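Side-chain contact in putative NADPH:quinone reductase (Bacillus thuringiensis, PDB 3GMS), which probably reduces quinones with NADPH, as a member of the medium-chain dehydrogenase/reductase superfamily: residues Ser47-Ile50 against Pro51-Gly54. Residues are numbered along the deposited sequence; the frame is centred on the assembly and turned at random.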
# COMPACT_ATOMS: atom_id res chain seq x y z
N SER A 47 -5.79 2.74 -2.99
CA SER A 47 -6.32 2.66 -1.63
C SER A 47 -6.64 4.03 -0.98
O SER A 47 -7.38 4.10 0.01
CB SER A 47 -5.35 1.87 -0.71
OG SER A 47 -4.08 2.49 -0.72
N ASP A 48 -6.11 5.10 -1.54
CA ASP A 48 -6.49 6.46 -1.09
C ASP A 48 -7.90 6.79 -1.60
O ASP A 48 -8.58 7.65 -1.04
CB ASP A 48 -5.58 7.55 -1.67
CG ASP A 48 -4.17 7.48 -1.17
OD1 ASP A 48 -4.00 7.29 0.05
OD2 ASP A 48 -3.24 7.67 -1.98
N LEU A 49 -8.30 6.18 -2.71
CA LEU A 49 -9.62 6.51 -3.29
C LEU A 49 -10.81 5.79 -2.65
O LEU A 49 -11.94 6.32 -2.65
CB LEU A 49 -9.64 6.25 -4.79
CG LEU A 49 -8.53 6.91 -5.59
CD1 LEU A 49 -8.73 6.60 -7.08
CD2 LEU A 49 -8.52 8.41 -5.32
N ILE A 50 -10.58 4.59 -2.15
CA ILE A 50 -11.64 3.79 -1.52
C ILE A 50 -12.42 4.57 -0.43
O ILE A 50 -13.67 4.56 -0.43
CB ILE A 50 -11.07 2.43 -1.00
CG1 ILE A 50 -10.54 1.61 -2.17
CG2 ILE A 50 -12.17 1.65 -0.21
CD1 ILE A 50 -9.94 0.25 -1.76
N PRO A 51 -11.72 5.26 0.50
CA PRO A 51 -12.53 5.98 1.49
C PRO A 51 -13.42 7.07 0.91
O PRO A 51 -14.47 7.39 1.50
CB PRO A 51 -11.50 6.63 2.43
CG PRO A 51 -10.15 6.08 2.02
CD PRO A 51 -10.29 5.17 0.86
N ILE A 52 -13.01 7.67 -0.22
CA ILE A 52 -13.76 8.75 -0.80
C ILE A 52 -15.13 8.20 -1.22
O ILE A 52 -16.12 8.88 -1.09
CB ILE A 52 -13.06 9.38 -2.02
CG1 ILE A 52 -11.65 9.86 -1.61
CG2 ILE A 52 -13.88 10.55 -2.57
CD1 ILE A 52 -10.78 10.30 -2.80
N THR A 53 -15.16 6.97 -1.72
CA THR A 53 -16.38 6.37 -2.24
C THR A 53 -17.45 6.02 -1.20
O THR A 53 -18.57 5.69 -1.58
CB THR A 53 -16.10 5.07 -2.97
OG1 THR A 53 -15.64 4.10 -2.02
CG2 THR A 53 -15.10 5.28 -4.08
N GLY A 54 -17.11 6.09 0.09
CA GLY A 54 -18.05 5.77 1.15
C GLY A 54 -18.06 4.34 1.62
O GLY A 54 -18.83 4.01 2.53
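The carbonyl oxygen of I50 is gripped twice by T53: the hydroxyl OG1 donates to I50 O over 2.6 Å, and the backbone N of T53 adds a weak bond to the same oxygen. The hydroxyl lies in the carbonyl plane and uses a lone pair, with a C=O...donor angle of 140°. A chi1 of 67° sets OG1 between the backbone N and the carbonyl carbon of T53, and leaves CG2 3.6 Å from L49 O. Threonine thus suits an exposed site here, its hydroxyl bonding back to the chain; OG1 also has a weak bond with the N of A55. L49 O takes weak bonds from I52 N, at 3.0 Å, and from T53 N, which divides its hydrogen between L49 O and I50 O. Within the GroES-like domain, the backbone following short helix 46-49 keeps helical angles through T53, though these bonds are weak and shared. P51 has no N-H to give, so S47 O instead lies 3.2 Å from the proline CD. The ring also brings CD within 3.4 Å of I50 CB, a tight contact between bonded neighbours. The methyl ends L49 CD2 and I52 CD1 meet at 3.9 Å, their chains slanted to each other; both aliphatic residues suit buried positions, L49 reaching V314 and Q318 of helix 310-318 while I52 meets P16 and V19 of helix 16-19. D48, also buried, has its carboxylate held by backbone N-H groups, OD2 by N45 and OD1 by Y68. G54 N bonds back to P51 O at 3.3 Å, and its positive phi of 92° suits a residue with no CB to crowd T53 O.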